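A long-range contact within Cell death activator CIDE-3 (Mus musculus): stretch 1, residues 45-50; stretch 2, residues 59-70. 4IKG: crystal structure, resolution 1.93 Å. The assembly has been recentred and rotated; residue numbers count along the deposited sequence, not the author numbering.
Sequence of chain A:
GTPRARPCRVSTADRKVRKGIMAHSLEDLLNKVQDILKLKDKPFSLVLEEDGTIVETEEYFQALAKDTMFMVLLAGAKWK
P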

ATOM      1  N   SER A  45      -1.452  -6.332  -4.768  1.00 66.90           N
ATOM      2  CA  SER A  45      -0.051  -6.188  -4.389  1.00 61.26           C
ATOM      3  C   SER A  45       0.247  -4.823  -3.778  1.00 56.10           C
ATOM      4  O   SER A  45      -0.278  -3.801  -4.227  1.00 56.79           O
ATOM      5  CB  SER A  45       0.852  -6.425  -5.603  1.00 61.90           C
ATOM      6  OG  SER A  45       2.221  -6.365  -5.245  1.00 56.88           O
ATOM      7  N   LEU A  46       1.085  -4.814  -2.746  1.00 55.36           N
ATOM      8  CA  LEU A  46       1.551  -3.563  -2.164  1.00 50.25           C
ATOM      9  C   LEU A  46       2.952  -3.274  -2.681  1.00 47.07           C
ATOM     10  O   LEU A  46       3.820  -4.150  -2.668  1.00 46.37           O
ATOM     11  CB  LEU A  46       1.564  -3.637  -0.640  1.00 47.05           C
ATOM     12  CG  LEU A  46       1.972  -2.328   0.040  1.00 41.99           C
ATOM     13  CD1 LEU A  46       1.000  -1.217  -0.330  1.00 43.41           C
ATOM     14  CD2 LEU A  46       2.056  -2.490   1.548  1.00 39.05           C
ATOM     15  N   VAL A  47       3.175  -2.048  -3.139  1.00 44.24           N
ATOM     16  CA  VAL A  47       4.447  -1.713  -3.762  1.00 41.99           C
ATOM     17  C   VAL A  47       5.014  -0.411  -3.199  1.00 37.40           C
ATOM     18  O   VAL A  47       4.288   0.370  -2.591  1.00 36.61           O
ATOM     19  CB  VAL A  47       4.295  -1.644  -5.301  1.00 46.09           C
ATOM     20  CG1 VAL A  47       4.326  -0.202  -5.805  1.00 45.37           C
ATOM     21  CG2 VAL A  47       5.361  -2.487  -5.978  1.00 46.39           C
ATOM     22  N   LEU A  48       6.313  -0.190  -3.374  1.00 39.19           N
ATOM     23  CA  LEU A  48       6.911   1.082  -2.979  1.00 35.45           C
ATOM     24  C   LEU A  48       6.690   2.140  -4.064  1.00 37.48           C
ATOM     25  O   LEU A  48       6.914   1.879  -5.248  1.00 40.27           O
ATOM     26  CB  LEU A  48       8.404   0.917  -2.676  1.00 31.91           C
ATOM     27  CG  LEU A  48       8.776   0.120  -1.424  1.00 29.31           C
ATOM     28  CD1 LEU A  48      10.263   0.252  -1.122  1.00 25.81           C
ATOM     29  CD2 LEU A  48       7.947   0.566  -0.229  1.00 27.83           C
ATOM     30  N   GLU A  49       6.239   3.326  -3.658  1.00 54.35           N
ATOM     31  CA  GLU A  49       5.973   4.425  -4.590  1.00 56.47           C
ATOM     32  C   GLU A  49       7.264   4.955  -5.201  1.00 55.08           C
ATOM     33  O   GLU A  49       7.258   5.562  -6.272  1.00 57.61           O
ATOM     34  CB  GLU A  49       5.215   5.561  -3.883  1.00 55.48           C
ATOM     35  CG  GLU A  49       5.926   6.924  -3.874  1.00 52.32           C
ATOM     36  CD  GLU A  49       5.641   7.757  -5.119  1.00 56.19           C
ATOM     37  OE1 GLU A  49       4.498   7.719  -5.618  1.00 60.64           O
ATOM     38  OE2 GLU A  49       6.567   8.442  -5.603  1.00 54.81           O
ATOM     39  N   GLU A  50       8.374   4.717  -4.514  1.00 65.57           N
ATOM     40  CA  GLU A  50       9.655   5.259  -4.939  1.00 64.02           C
ATOM     41  C   GLU A  50      10.188   4.587  -6.200  1.00 66.62           C
ATOM     42  O   GLU A  50      10.662   5.267  -7.114  1.00 67.83           O
ATOM     43  CB  GLU A  50      10.686   5.160  -3.814  1.00 59.57           C
ATOM     44  CG  GLU A  50      12.046   5.719  -4.188  1.00 56.93           C
ATOM     45  CD  GLU A  50      13.041   5.615  -3.052  1.00 50.90           C
ATOM     46  OE1 GLU A  50      14.256   5.748  -3.308  1.00 48.74           O
ATOM     47  OE2 GLU A  50      12.608   5.402  -1.900  1.00 48.50           O
ATOM     48  N   GLU A  59       7.515  -9.076   7.352  1.00 57.29           N
ATOM     49  CA  GLU A  59       8.760  -8.623   7.967  1.00 53.01           C
ATOM     50  C   GLU A  59       9.294  -7.355   7.301  1.00 48.88           C
ATOM     51  O   GLU A  59       9.645  -6.390   7.981  1.00 44.39           O
ATOM     52  CB  GLU A  59       9.821  -9.728   7.930  1.00 54.06           C
ATOM     53  CG  GLU A  59       9.561 -10.888   8.888  1.00 56.93           C
ATOM     54  CD  GLU A  59       8.367 -11.733   8.491  1.00 62.85           C
ATOM     55  OE1 GLU A  59       8.081 -11.828   7.279  1.00 64.27           O
ATOM     56  OE2 GLU A  59       7.710 -12.294   9.395  1.00 65.56           O
ATOM     57  N   TYR A  60       9.352  -7.365   5.971  1.00 36.46           N
ATOM     58  CA  TYR A  60       9.799  -6.200   5.207  1.00 33.89           C
ATOM     59  C   TYR A  60       8.816  -5.048   5.364  1.00 32.99           C
ATOM     60  O   TYR A  60       9.212  -3.885   5.416  1.00 29.69           O
ATOM     61  CB  TYR A  60       9.955  -6.551   3.725  1.00 36.59           C
ATOM     62  CG  TYR A  60      10.567  -5.456   2.878  1.00 34.59           C
ATOM     63  CD1 TYR A  60      11.934  -5.219   2.901  1.00 31.66           C
ATOM     64  CD2 TYR A  60       9.780  -4.673   2.041  1.00 35.83           C
ATOM     65  CE1 TYR A  60      12.504  -4.225   2.122  1.00 30.04           C
ATOM     66  CE2 TYR A  60      10.340  -3.676   1.258  1.00 34.24           C
ATOM     67  CZ  TYR A  60      11.703  -3.457   1.303  1.00 31.44           C
ATOM     68  OH  TYR A  60      12.270  -2.470   0.530  1.00 29.69           O
ATOM     69  N   PHE A  61       7.531  -5.385   5.438  1.00 37.54           N
ATOM     70  CA  PHE A  61       6.477  -4.390   5.609  1.00 37.31           C
ATOM     71  C   PHE A  61       6.613  -3.690   6.955  1.00 34.06           C
ATOM     72  O   PHE A  61       6.365  -2.489   7.071  1.00 31.83           O
ATOM     73  CB  PHE A  61       5.096  -5.045   5.486  1.00 41.91           C
ATOM     74  CG  PHE A  61       3.958  -4.149   5.892  1.00 41.87           C
ATOM     75  CD1 PHE A  61       3.498  -3.154   5.043  1.00 41.78           C
ATOM     76  CD2 PHE A  61       3.334  -4.313   7.120  1.00 42.36           C
ATOM     77  CE1 PHE A  61       2.445  -2.334   5.417  1.00 42.03           C
ATOM     78  CE2 PHE A  61       2.282  -3.496   7.496  1.00 42.58           C
ATOM     79  CZ  PHE A  61       1.837  -2.508   6.643  1.00 42.31           C
ATOM     80  N   GLN A  62       7.012  -4.452   7.968  1.00 41.46           N
ATOM     81  CA  GLN A  62       7.213  -3.900   9.302  1.00 37.15           C
ATOM     82  C   GLN A  62       8.534  -3.143   9.413  1.00 36.09           C
ATOM     83  O   GLN A  62       8.647  -2.185  10.179  1.00 32.81           O
ATOM     84  CB  GLN A  62       7.154  -5.006  10.359  1.00 37.43           C
ATOM     85  CG  GLN A  62       5.756  -5.538  10.627  1.00 40.89           C
ATOM     86  CD  GLN A  62       4.831  -4.482  11.200  1.00 39.30           C
ATOM     87  OE1 GLN A  62       5.248  -3.638  11.993  1.00 35.91           O
ATOM     88  NE2 GLN A  62       3.566  -4.524  10.799  1.00 42.96           N
ATOM     89  N   ALA A  63       9.528  -3.571   8.643  1.00 43.79           N
ATOM     90  CA  ALA A  63      10.865  -2.998   8.747  1.00 40.28           C
ATOM     91  C   ALA A  63      11.003  -1.658   8.028  1.00 39.25           C
ATOM     92  O   ALA A  63      11.910  -0.882   8.330  1.00 39.52           O
ATOM     93  CB  ALA A  63      11.901  -3.979   8.238  1.00 40.95           C
ATOM     94  N   LEU A  64      10.111  -1.389   7.081  1.00 28.24           N
ATOM     95  CA  LEU A  64      10.153  -0.140   6.325  1.00 26.78           C
ATOM     96  C   LEU A  64       9.938   1.066   7.241  1.00 25.05           C
ATOM     97  O   LEU A  64       9.290   0.957   8.281  1.00 24.69           O
ATOM     98  CB  LEU A  64       9.115  -0.151   5.199  1.00 29.36           C
ATOM     99  CG  LEU A  64       9.421  -1.036   3.987  1.00 31.80           C
ATOM    100  CD1 LEU A  64       8.209  -1.140   3.072  1.00 35.52           C
ATOM    101  CD2 LEU A  64      10.625  -0.508   3.221  1.00 29.95           C
ATOM    102  N   ALA A  65      10.496   2.207   6.851  1.00 28.44           N
ATOM    103  CA  ALA A  65      10.374   3.433   7.636  1.00 27.99           C
ATOM    104  C   ALA A  65       8.914   3.853   7.783  1.00 28.16           C
ATOM    105  O   ALA A  65       8.067   3.478   6.972  1.00 30.25           O
ATOM    106  CB  ALA A  65      11.184   4.549   7.003  1.00 27.55           C
ATOM    107  N   LYS A  66       8.624   4.632   8.819  1.00 46.58           N
ATOM    108  CA  LYS A  66       7.251   5.040   9.086  1.00 46.87           C
ATOM    109  C   LYS A  66       6.722   6.088   8.110  1.00 46.54           C
ATOM    110  O   LYS A  66       5.509   6.238   7.945  1.00 48.93           O
ATOM    111  CB  LYS A  66       7.112   5.538  10.520  1.00 46.96           C
ATOM    112  CG  LYS A  66       7.134   4.432  11.557  1.00 47.77           C
ATOM    113  CD  LYS A  66       6.507   4.912  12.855  1.00 47.98           C
ATOM    114  CE  LYS A  66       6.204   3.762  13.803  1.00 52.64           C
ATOM    115  NZ  LYS A  66       5.423   4.190  15.004  1.00 49.78           N
ATOM    116  N   ASP A  67       7.633   6.809   7.468  1.00 30.71           N
ATOM    117  CA  ASP A  67       7.246   7.816   6.491  1.00 30.69           C
ATOM    118  C   ASP A  67       7.282   7.255   5.071  1.00 30.47           C
ATOM    119  O   ASP A  67       7.246   8.007   4.098  1.00 35.49           O
ATOM    120  CB  ASP A  67       8.139   9.054   6.610  1.00 33.40           C
ATOM    121  CG  ASP A  67       9.597   8.762   6.294  1.00 31.49           C
ATOM    122  OD1 ASP A  67      10.008   7.585   6.364  1.00 32.64           O
ATOM    123  OD2 ASP A  67      10.333   9.722   5.981  1.00 31.72           O
ATOM    124  N   THR A  68       7.347   5.931   4.963  1.00 22.32           N
ATOM    125  CA  THR A  68       7.385   5.265   3.662  1.00 22.99           C
ATOM    126  C   THR A  68       6.083   5.462   2.891  1.00 25.97           C
ATOM    127  O   THR A  68       4.999   5.158   3.397  1.00 27.59           O
ATOM    128  CB  THR A  68       7.650   3.751   3.805  1.00 25.57           C
ATOM    129  OG1 THR A  68       8.933   3.541   4.407  1.00 22.70           O
ATOM    130  CG2 THR A  68       7.616   3.073   2.443  1.00 28.91           C
ATOM    131  N   MET A  69       6.191   5.972   1.667  1.00 40.29           N
ATOM    132  CA  MET A  69       5.022   6.146   0.814  1.00 43.78           C
ATOM    133  C   MET A  69       4.763   4.881   0.005  1.00 49.58           C
ATOM    134  O   MET A  69       5.600   4.464  -0.800  1.00 50.29           O
ATOM    135  CB  MET A  69       5.205   7.342  -0.122  1.00 43.04           C
ATOM    136  CG  MET A  69       4.000   7.635  -1.003  1.00 47.80           C
ATOM    137  SD  MET A  69       2.536   8.122  -0.066  1.00 47.01           S
ATOM    138  CE  MET A  69       3.120   9.640   0.689  1.00 41.60           C
ATOM    139  N   PHE A  70       3.605   4.268   0.223  1.00 36.26           N
ATOM    140  CA  PHE A  70       3.250   3.053  -0.499  1.00 39.98           C
ATOM    141  C   PHE A  70       2.458   3.345  -1.764  1.00 44.63           C
ATOM    142  O   PHE A  70       2.135   4.495  -2.066  1.00 45.07           O
ATOM    143  CB  PHE A  70       2.457   2.101   0.395  1.00 40.90           C
ATOM    144  CG  PHE A  70       3.240   1.570   1.557  1.00 37.20           C
ATOM    145  CD1 PHE A  70       4.066   0.468   1.409  1.00 37.22           C
ATOM    146  CD2 PHE A  70       3.151   2.172   2.800  1.00 34.02           C
ATOM    147  CE1 PHE A  70       4.789  -0.022   2.480  1.00 34.27           C
ATOM    148  CE2 PHE A  70       3.873   1.684   3.875  1.00 31.08           C
ATOM    149  CZ  PHE A  70       4.692   0.588   3.714  1.00 31.29           C
TER
HETATM  150  O   HOH W   1       8.372   4.792  -1.497  1.00 44.75           O

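Residues 45-48 form a strand. The second stretch enters as a helix, leaves helical geometry at Leu 64, reverses through a type I turn from Ala 65 to Thr 68 and ends in a strand at Met 69 and Phe 70. The two strands meet antiparallel, with Leu 48 and Phe 70 as a non-hydrogen-bonded pair whose CA atoms lie 4.8 Å apart. One direct hydrogen bond crosses the contact: Glu 49 N donates to Met 69 O at 3.1 Å, nearly straight at 161°. A water extends this link, donating to Met 69 O (2.9 Å) and accepting a weak bond from Glu 50 N (3.0 Å). Nearby, Phe 70 CA makes a CA-H...O contact with Val 47 O at 3.6 Å. The turn is braced internally, since Thr 68 OG1 donates to Ala 65 O at 2.7 Å, a role that suits a short hydroxyl side chain.

The side chains add an apolar layer between strand and helix. Leu 46, buried and pointing toward the second stretch, places CD2 3.6 Å from Phe 70 CD1 and 3.8 Å from Phe 61 CD1; a single methyl thus touches two aromatic rings at once, and an uncharged aliphatic side chain suits this buried place. The CA-to-CB bond of Leu 48 points away, but its m, t rotamer brings the end back, so that CD2 lies 3.7 Å from both Leu 64 CD1 and Thr 68 CG2, while CD1 reaches Tyr 60 OH at 3.8 Å. The Thr 68 methyl therefore serves packing while its hydroxyl serves the turn. Tyr 60 is partly exposed, a place that suits an aromatic residue with a polar tip. Beside the backbone hydrogen bond, Glu 49 and Met 69 pack through their aliphatic portions, CG to CG at 3.5 Å, and the Glu 49 carboxylate leads away from the contact. Together the stretches bury 393 Å², summed over both sides.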